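Local coordinates for protein halogenase (Chondromyces crocatus, PDB 3E1T) that acts as an FAD-dependent halogenase, probably introducing chlorine during the formation of the myxobacterial natural product chondrochloren, at residues A23-M28 / C59-L64; A27-R32 / S496-A501; A53-I58 / Y102-Q107. One frame throughout, in Å; residues are numbered along the deposited sequence.

Contact 1 (A23-M28 / C59-L64)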
loop_
_atom_site.group_PDB
_atom_site.type_symbol
_atom_site.label_atom_id
_atom_site.label_comp_id
_atom_site.label_asym_id
_atom_site.label_seq_id
_atom_site.Cartn_x
_atom_site.Cartn_y
_atom_site.Cartn_z
ATOM N N ALA A 23 0.701 6.932 -15.977
ATOM C CA ALA A 23 1.241 7.744 -17.074
ATOM C C ALA A 23 1.774 6.852 -18.200
ATOM O O ALA A 23 1.369 7.003 -19.350
ATOM C CB ALA A 23 2.319 8.681 -16.553
ATOM N N SER A 24 2.646 5.900 -17.861
ATOM C CA SER A 24 3.192 4.964 -18.851
ATOM C C SER A 24 2.120 4.250 -19.663
ATOM O O SER A 24 2.216 4.192 -20.883
ATOM C CB SER A 24 4.109 3.932 -18.193
ATOM O OG SER A 24 5.175 4.567 -17.527
ATOM N N PHE A 25 1.101 3.716 -18.990
ATOM C CA PHE A 25 0.062 2.898 -19.642
ATOM C C PHE A 25 -0.836 3.662 -20.622
ATOM O O PHE A 25 -1.397 3.073 -21.550
ATOM C CB PHE A 25 -0.839 2.218 -18.592
ATOM C CG PHE A 25 -0.255 0.972 -17.972
ATOM C CD1 PHE A 25 0.633 0.165 -18.675
ATOM C CD2 PHE A 25 -0.628 0.593 -16.692
ATOM C CE1 PHE A 25 1.157 -0.997 -18.098
ATOM C CE2 PHE A 25 -0.110 -0.561 -16.107
ATOM C CZ PHE A 25 0.782 -1.360 -16.813
ATOM N N VAL A 26 -1.031 4.952 -20.383
ATOM C CA VAL A 26 -1.849 5.751 -21.284
ATOM C C VAL A 26 -0.992 6.230 -22.471
ATOM O O VAL A 26 -1.442 6.194 -23.611
ATOM C CB VAL A 26 -2.558 6.935 -20.561
ATOM C CG1 VAL A 26 -3.312 7.819 -21.568
ATOM C CG2 VAL A 26 -3.525 6.423 -19.486
ATOM N N ALA A 27 0.240 6.655 -22.190
ATOM C CA ALA A 27 1.181 7.069 -23.233
ATOM C C ALA A 27 1.506 5.927 -24.195
ATOM O O ALA A 27 1.644 6.150 -25.402
ATOM C CB ALA A 27 2.445 7.621 -22.617
ATOM N N MET A 28 1.617 4.711 -23.656
ATOM C CA MET A 28 1.800 3.489 -24.445
ATOM C C MET A 28 0.698 3.267 -25.486
ATOM O O MET A 28 0.892 2.527 -26.452
ATOM C CB MET A 28 1.885 2.259 -23.529
ATOM C CG MET A 28 3.231 2.054 -22.858
ATOM S SD MET A 28 3.275 0.679 -21.676
ATOM C CE MET A 28 2.538 -0.638 -22.648
ATOM N N CYS A 59 5.017 -4.864 -13.828
ATOM C CA CYS A 59 6.337 -4.529 -14.350
ATOM C C CYS A 59 6.674 -5.217 -15.676
ATOM O O CYS A 59 7.522 -4.735 -16.419
ATOM C CB CYS A 59 7.416 -4.793 -13.303
ATOM S SG CYS A 59 7.283 -3.695 -11.892
ATOM N N ALA A 60 6.000 -6.327 -15.966
ATOM C CA ALA A 60 6.154 -7.024 -17.244
ATOM C C ALA A 60 5.399 -6.276 -18.341
ATOM O O ALA A 60 5.924 -6.076 -19.443
ATOM C CB ALA A 60 5.651 -8.456 -17.132
ATOM N N MET A 61 4.166 -5.870 -18.023
ATOM C CA MET A 61 3.335 -5.062 -18.913
ATOM C C MET A 61 3.992 -3.713 -19.232
ATOM O O MET A 61 3.843 -3.190 -20.339
ATOM C CB MET A 61 1.952 -4.841 -18.287
ATOM C CG MET A 61 0.877 -4.436 -19.289
ATOM S SD MET A 61 -0.287 -5.737 -19.783
ATOM C CE MET A 61 0.686 -7.247 -19.703
ATOM N N LEU A 62 4.716 -3.161 -18.257
ATOM C CA LEU A 62 5.475 -1.928 -18.455
ATOM C C LEU A 62 6.791 -2.158 -19.212
ATOM O O LEU A 62 7.437 -1.201 -19.642
ATOM C CB LEU A 62 5.771 -1.253 -17.109
ATOM C CG LEU A 62 4.594 -0.719 -16.275
ATOM C CD1 LEU A 62 5.035 -0.503 -14.834
ATOM C CD2 LEU A 62 4.022 0.571 -16.863
ATOM N N GLY A 63 7.181 -3.423 -19.358
ATOM C CA GLY A 63 8.429 -3.795 -20.028
ATOM C C GLY A 63 9.665 -3.513 -19.198
ATOM O O GLY A 63 10.660 -2.992 -19.710
ATOM N N LEU A 64 9.610 -3.852 -17.911
ATOM C CA LEU A 64 10.741 -3.609 -17.017
ATOM C C LEU A 64 11.383 -4.878 -16.456
ATOM O O LEU A 64 12.314 -4.793 -15.650
ATOM C CB LEU A 64 10.342 -2.670 -15.869
ATOM C CG LEU A 64 10.204 -1.181 -16.178
ATOM C CD1 LEU A 64 9.776 -0.433 -14.935
ATOM C CD2 LEU A 64 11.504 -0.597 -16.727
#
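Ser-24 OG is gripped by two groups, hydrogen-bonded to the carbonyl of Ser-20 one turn back and to the OG of Ser-121 on helix 110-123, while Ser-24 CB meets Leu-62 CD2 at 3.6 Å. Helix 17-27 is the first helix of the Rossmann-type FAD-binding fold, joining the adjacent parallel strands 10-13 and 33-36, and what it packs against here is the C-terminal end of helix 52-61. That end finishes in a Schellman motif: Gly-63 takes a positive phi of 74°, and Leu-64 N reaches back to Cys-59 O at 2.7 Å.

Leu-62, just before that glycine, does most of the apolar work. Its CD2 lies over one face of the Phe-25 ring, offset toward the rim, in a CH-pi contact 3.9 Å from the ring centroid. The nearest ring atom is Phe-25 CE1, at 3.5 Å from Leu-62 CD2. The same ring carbon has a second neighbour in Met-61 CG, 3.7 Å from Phe-25 CE1, which approaches obliquely. Met-61 CG is anti to the backbone N (chi1 -160°), which brings it to the ring before the chain bends and its end leads away. Leu-324 and Ala-327 of helix 315-333 also touch Phe-25. At the outer margin the Met-28 methyl, CE, rests 3.7 Å from the carbonyl oxygen of Met-61.

Contact 2 (A27-R32 / S496-A501)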
loop_
_atom_site.group_PDB
_atom_site.type_symbol
_atom_site.label_atom_id
_atom_site.label_comp_id
_atom_site.label_asym_id
_atom_site.label_seq_id
_atom_site.Cartn_x
_atom_site.Cartn_y
_atom_site.Cartn_z
ATOM N N ALA A 27 0.240 6.655 -22.190
ATOM C CA ALA A 27 1.181 7.069 -23.233
ATOM C C ALA A 27 1.506 5.927 -24.195
ATOM O O ALA A 27 1.644 6.150 -25.402
ATOM C CB ALA A 27 2.445 7.621 -22.617
ATOM N N MET A 28 1.617 4.711 -23.656
ATOM C CA MET A 28 1.800 3.489 -24.445
ATOM C C MET A 28 0.698 3.267 -25.486
ATOM O O MET A 28 0.892 2.527 -26.452
ATOM C CB MET A 28 1.885 2.259 -23.529
ATOM C CG MET A 28 3.231 2.054 -22.858
ATOM S SD MET A 28 3.275 0.679 -21.676
ATOM C CE MET A 28 2.538 -0.638 -22.648
ATOM N N ARG A 29 -0.450 3.906 -25.280
ATOM C CA ARG A 29 -1.586 3.803 -26.191
ATOM C C ARG A 29 -1.558 4.976 -27.185
ATOM O O ARG A 29 -2.402 5.072 -28.082
ATOM C CB ARG A 29 -2.885 3.788 -25.379
ATOM C CG ARG A 29 -4.055 2.926 -25.912
ATOM C CD ARG A 29 -3.654 1.712 -26.761
ATOM N NE ARG A 29 -4.366 0.468 -26.419
ATOM C CZ ARG A 29 -5.687 0.274 -26.467
ATOM N NH1 ARG A 29 -6.523 1.250 -26.811
ATOM N NH2 ARG A 29 -6.184 -0.916 -26.144
ATOM N N GLY A 30 -0.573 5.857 -27.021
ATOM C CA GLY A 30 -0.357 6.967 -27.941
ATOM C C GLY A 30 -1.161 8.207 -27.605
ATOM O O GLY A 30 -1.761 8.816 -28.489
ATOM N N HIS A 31 -1.169 8.580 -26.325
ATOM C CA HIS A 31 -1.888 9.759 -25.871
ATOM C C HIS A 31 -0.924 10.761 -25.262
ATOM O O HIS A 31 0.197 10.398 -24.896
ATOM C CB HIS A 31 -2.972 9.374 -24.863
ATOM C CG HIS A 31 -4.022 8.461 -25.417
ATOM N ND1 HIS A 31 -4.204 7.175 -24.957
ATOM C CD2 HIS A 31 -4.950 8.648 -26.385
ATOM C CE1 HIS A 31 -5.201 6.609 -25.615
ATOM N NE2 HIS A 31 -5.673 7.482 -26.487
ATOM N N ARG A 32 -1.354 12.021 -25.171
ATOM C CA ARG A 32 -0.528 13.088 -24.599
ATOM C C ARG A 32 -0.693 13.114 -23.078
ATOM O O ARG A 32 -1.759 13.451 -22.572
ATOM C CB ARG A 32 -0.910 14.467 -25.179
ATOM C CG ARG A 32 -1.141 14.490 -26.696
ATOM C CD ARG A 32 -1.502 15.883 -27.237
ATOM N NE ARG A 32 -2.742 16.485 -26.711
ATOM C CZ ARG A 32 -3.987 16.060 -26.949
ATOM N NH1 ARG A 32 -4.219 14.978 -27.688
ATOM N NH2 ARG A 32 -5.018 16.713 -26.424
ATOM N N SER A 496 -8.854 -5.673 -23.190
ATOM C CA SER A 496 -8.451 -5.856 -24.573
ATOM C C SER A 496 -7.240 -6.795 -24.654
ATOM O O SER A 496 -6.513 -6.962 -23.667
ATOM C CB SER A 496 -8.093 -4.495 -25.170
ATOM O OG SER A 496 -7.079 -3.856 -24.411
ATOM N N ARG A 497 -7.024 -7.397 -25.827
ATOM C CA ARG A 497 -5.830 -8.211 -26.079
ATOM C C ARG A 497 -4.573 -7.514 -25.552
ATOM O O ARG A 497 -3.685 -8.155 -24.990
ATOM C CB ARG A 497 -5.682 -8.514 -27.583
ATOM C CG ARG A 497 -4.433 -9.330 -27.947
ATOM C CD ARG A 497 -4.253 -9.487 -29.453
ATOM N NE ARG A 497 -2.844 -9.380 -29.848
ATOM C CZ ARG A 497 -2.372 -9.658 -31.064
ATOM N NH1 ARG A 497 -3.187 -10.081 -32.028
ATOM N NH2 ARG A 497 -1.076 -9.520 -31.316
ATOM N N ASP A 498 -4.523 -6.196 -25.731
ATOM C CA ASP A 498 -3.408 -5.372 -25.282
ATOM C C ASP A 498 -3.295 -5.329 -23.755
ATOM O O ASP A 498 -2.202 -5.168 -23.206
ATOM C CB ASP A 498 -3.603 -3.950 -25.809
ATOM C CG ASP A 498 -2.313 -3.173 -25.896
ATOM O OD1 ASP A 498 -1.232 -3.767 -25.655
ATOM O OD2 ASP A 498 -2.381 -1.968 -26.223
ATOM N N GLY A 499 -4.437 -5.459 -23.080
ATOM C CA GLY A 499 -4.514 -5.323 -21.621
ATOM C C GLY A 499 -4.441 -3.878 -21.150
ATOM O O GLY A 499 -4.350 -3.616 -19.945
ATOM N N LEU A 500 -4.493 -2.943 -22.103
ATOM C CA LEU A 500 -4.338 -1.517 -21.820
ATOM C C LEU A 500 -5.661 -0.751 -21.813
ATOM O O LEU A 500 -5.699 0.419 -21.439
ATOM C CB LEU A 500 -3.357 -0.873 -22.813
ATOM C CG LEU A 500 -1.863 -1.203 -22.738
ATOM C CD1 LEU A 500 -1.070 -0.339 -23.719
ATOM C CD2 LEU A 500 -1.298 -1.042 -21.335
ATOM N N ALA A 501 -6.735 -1.420 -22.232
ATOM C CA ALA A 501 -8.079 -0.848 -22.250
ATOM C C ALA A 501 -9.125 -1.936 -21.989
ATOM O O ALA A 501 -8.769 -3.099 -21.800
ATOM C CB ALA A 501 -8.340 -0.156 -23.589
#
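Ser-496 opens the C-terminal segment with its OG beside the edge of the Arg-29 guanidinium, 3.5 Å from Arg-29 NH2. The hydroxyl itself donates to Ala-501 O, 3.2 Å from Ser-496 OG, arriving well above the carbonyl plane. Ser-496 N also reaches Ala-501 O, at 2.9 Å and from the same face of the carbonyl plane, so one oxygen takes two donors and draws the two ends of the segment together. A type I turn runs from Ser-496 to Gly-499, and Gly-499, its last residue, has a positive phi.

Inside this turn Asp-498 forms the salt bridge of the contact. Arg-29 NE donates to Asp-498 OD2 at 3.1 Å, with an N-H...O angle of 160°, and meets the anti lone pair of that oxygen. OD2 lies near the guanidinium plane, at its edge, and the planes of guanidinium and carboxylate are nearly coplanar (2° apart). Asp-498 CG is anti to its own backbone N (chi1 -157°), which sets CG beside the carbonyl carbon, and OD2 then meets Arg-29 NE.

Leu-500 follows with two kinds of neighbour: its CB lies 4.0 Å from Arg-29 NE, and its CD1 is 3.8 Å from the methyl carbon Met-28 CE. Ala-501 then places CB 3.4 Å from Arg-29 NH2, an oblique approach that adds an apolar neighbour to the charged end. Asn-331 of helix 315-333 touches both Arg-29 and Ala-501, and it also binds the Leu-500 carbonyl.

Across the contact, Ala-27 to Gly-30 form a type I turn in the passage from helix 17-27 to strand 33-36: this is the helix-to-strand connection of a Rossmann-type beta-alpha-beta unit, here tied to the C-terminal tail.

Contact 3 (A53-I58 / Y102-Q107)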
loop_
_atom_site.group_PDB
_atom_site.type_symbol
_atom_site.label_atom_id
_atom_site.label_comp_id
_atom_site.label_asym_id
_atom_site.label_seq_id
_atom_site.Cartn_x
_atom_site.Cartn_y
_atom_site.Cartn_z
ATOM N N ALA A 53 2.344 -9.872 -8.142
ATOM C CA ALA A 53 1.398 -9.270 -9.092
ATOM C C ALA A 53 1.970 -7.997 -9.722
ATOM O O ALA A 53 1.704 -7.705 -10.887
ATOM C CB ALA A 53 0.056 -8.991 -8.425
ATOM N N THR A 54 2.775 -7.268 -8.954
ATOM C CA THR A 54 3.465 -6.071 -9.427
ATOM C C THR A 54 4.744 -6.441 -10.187
ATOM O O THR A 54 4.983 -5.934 -11.276
ATOM C CB THR A 54 3.810 -5.124 -8.253
ATOM O OG1 THR A 54 2.676 -5.010 -7.377
ATOM C CG2 THR A 54 4.196 -3.752 -8.762
ATOM N N VAL A 55 5.558 -7.318 -9.603
ATOM C CA VAL A 55 6.826 -7.724 -10.210
ATOM C C VAL A 55 6.637 -8.500 -11.528
ATOM O O VAL A 55 7.290 -8.192 -12.526
ATOM C CB VAL A 55 7.701 -8.525 -9.213
ATOM C CG1 VAL A 55 8.825 -9.263 -9.937
ATOM C CG2 VAL A 55 8.265 -7.600 -8.126
ATOM N N HIS A 56 5.725 -9.465 -11.544
ATOM C CA HIS A 56 5.530 -10.303 -12.731
ATOM C C HIS A 56 4.359 -9.888 -13.612
ATOM O O HIS A 56 4.316 -10.233 -14.797
ATOM C CB HIS A 56 5.372 -11.769 -12.339
ATOM C CG HIS A 56 6.581 -12.347 -11.681
ATOM N ND1 HIS A 56 7.507 -13.106 -12.363
ATOM C CD2 HIS A 56 7.015 -12.279 -10.402
ATOM C CE1 HIS A 56 8.459 -13.483 -11.531
ATOM N NE2 HIS A 56 8.188 -12.988 -10.337
ATOM N N GLY A 57 3.406 -9.169 -13.032
ATOM C CA GLY A 57 2.268 -8.671 -13.788
ATOM C C GLY A 57 2.509 -7.268 -14.313
ATOM O O GLY A 57 2.710 -7.080 -15.511
ATOM N N ILE A 58 2.490 -6.288 -13.411
ATOM C CA ILE A 58 2.585 -4.869 -13.777
ATOM C C ILE A 58 3.899 -4.532 -14.474
ATOM O O ILE A 58 3.891 -3.978 -15.571
ATOM C CB ILE A 58 2.374 -3.923 -12.550
ATOM C CG1 ILE A 58 1.000 -4.144 -11.907
ATOM C CG2 ILE A 58 2.561 -2.454 -12.931
ATOM C CD1 ILE A 58 -0.197 -3.873 -12.798
ATOM N N TYR A 102 4.619 -16.276 -11.309
ATOM C CA TYR A 102 4.427 -15.372 -10.160
ATOM C C TYR A 102 5.093 -15.903 -8.890
ATOM O O TYR A 102 4.547 -15.779 -7.786
ATOM C CB TYR A 102 2.932 -15.084 -9.925
ATOM C CG TYR A 102 2.222 -14.518 -11.137
ATOM C CD1 TYR A 102 2.193 -13.137 -11.376
ATOM C CD2 TYR A 102 1.575 -15.362 -12.049
ATOM C CE1 TYR A 102 1.543 -12.617 -12.495
ATOM C CE2 TYR A 102 0.922 -14.847 -13.172
ATOM C CZ TYR A 102 0.912 -13.475 -13.385
ATOM O OH TYR A 102 0.267 -12.968 -14.488
ATOM N N GLY A 103 6.277 -16.484 -9.055
ATOM C CA GLY A 103 6.942 -17.196 -7.969
ATOM C C GLY A 103 7.607 -16.347 -6.905
ATOM O O GLY A 103 7.766 -16.792 -5.764
ATOM N N PHE A 104 7.994 -15.124 -7.268
ATOM C CA PHE A 104 8.769 -14.270 -6.371
ATOM C C PHE A 104 8.526 -12.768 -6.578
ATOM O O PHE A 104 7.857 -12.356 -7.515
ATOM C CB PHE A 104 10.264 -14.563 -6.551
ATOM C CG PHE A 104 10.818 -14.100 -7.875
ATOM C CD1 PHE A 104 11.434 -12.855 -7.992
ATOM C CD2 PHE A 104 10.721 -14.909 -9.005
ATOM C CE1 PHE A 104 11.944 -12.417 -9.214
ATOM C CE2 PHE A 104 11.235 -14.487 -10.234
ATOM C CZ PHE A 104 11.845 -13.233 -10.341
ATOM N N ALA A 105 9.114 -11.960 -5.703
ATOM C CA ALA A 105 9.120 -10.515 -5.862
ATOM C C ALA A 105 10.474 -9.962 -5.420
ATOM O O ALA A 105 11.441 -10.710 -5.292
ATOM C CB ALA A 105 7.984 -9.883 -5.063
ATOM N N TYR A 106 10.543 -8.653 -5.202
ATOM C CA TYR A 106 11.781 -8.026 -4.771
ATOM C C TYR A 106 11.597 -7.196 -3.514
ATOM O O TYR A 106 10.476 -6.791 -3.188
ATOM C CB TYR A 106 12.347 -7.149 -5.885
ATOM C CG TYR A 106 12.739 -7.875 -7.164
ATOM C CD1 TYR A 106 13.846 -8.736 -7.203
ATOM C CD2 TYR A 106 12.026 -7.668 -8.346
ATOM C CE1 TYR A 106 14.220 -9.388 -8.392
ATOM C CE2 TYR A 106 12.386 -8.307 -9.535
ATOM C CZ TYR A 106 13.482 -9.166 -9.551
ATOM O OH TYR A 106 13.834 -9.793 -10.729
ATOM N N GLN A 107 12.705 -6.961 -2.814
ATOM C CA GLN A 107 12.784 -5.987 -1.740
ATOM C C GLN A 107 13.536 -4.795 -2.312
ATOM O O GLN A 107 14.721 -4.907 -2.648
ATOM C CB GLN A 107 13.562 -6.538 -0.538
ATOM C CG GLN A 107 13.168 -7.926 -0.066
ATOM C CD GLN A 107 11.885 -7.947 0.751
ATOM O OE1 GLN A 107 11.022 -7.079 0.599
ATOM N NE2 GLN A 107 11.747 -8.958 1.616
#
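His-56 CB starts the approach beside Tyr-102, 3.6 Å from Tyr-102 CD1 and oblique to that ring. One bond further, His-56 CG comes under Tyr-102 CA, which lies over one face of the imidazole, offset toward the rim, in a CH-pi contact 4.2 Å from its centroid. The backbone N of Gly-103 stands over the same face. Next, at the ring edge, CD2 and NE2 both face the Phe-104 carbonyl oxygen, with His-56 NE2 to Phe-104 O at 2.9 Å. The tip of the imidazole is directed into the next side chain: His-56 NE2 lies over the centre of the Phe-104 ring, while His-56 CE1 closes to 3.2 Å from Phe-104 CE2. The result is an edge-to-face (T-shaped) pair with planes at 86°.

The imidazole belongs to helix 52-61, which here widens into a pi-type turn, Ile-58 N bonding to Ala-53 O at 3.0 Å. Its partner segment runs into the short strand 105-106, which pairs antiparallel with strand 75-82 in the large mixed sheet; Ala-105 has its side chain about 9 Å from the bound FAD. An alanine in place of Phe-104 removes the ring that the edge of His-56 meets, and the imidazole would probably be left freer to turn, with a gap beside CE1 and NE2.

Val-55, the next residue back on the helix, packs against the strand. Its CG1, anti to the backbone N (chi1 165°), reaches Tyr-106 CE2 at 3.7 Å, the two side chains crossing at about a right angle, and Val-55 CG2 lies 3.8 Å from Ala-105 CB.

From the N terminus, contact 1 starts on helix 17-27 and contact 2 in the loop that follows it; they share Ala-27 and Met-28. Contact 1 closes a short loop to 59-64, at the end of helix 52-61. Contact 3 begins inside that loop, on the same helix, and ends beyond it at 102-107, so contacts 1 and 3 cross. Contact 2 spans almost the whole chain to 496-501 and encloses contact 3. Helix 52-61 thus joins the Rossmann-type part to strand 105-106 of the mixed sheet, while the C-terminal tail returns to the loop between helix 17-27 and strand 33-36. Phe-25 and Leu-500 touch, linking contacts 1 and 2 directly; contacts 2 and 3 do not meet.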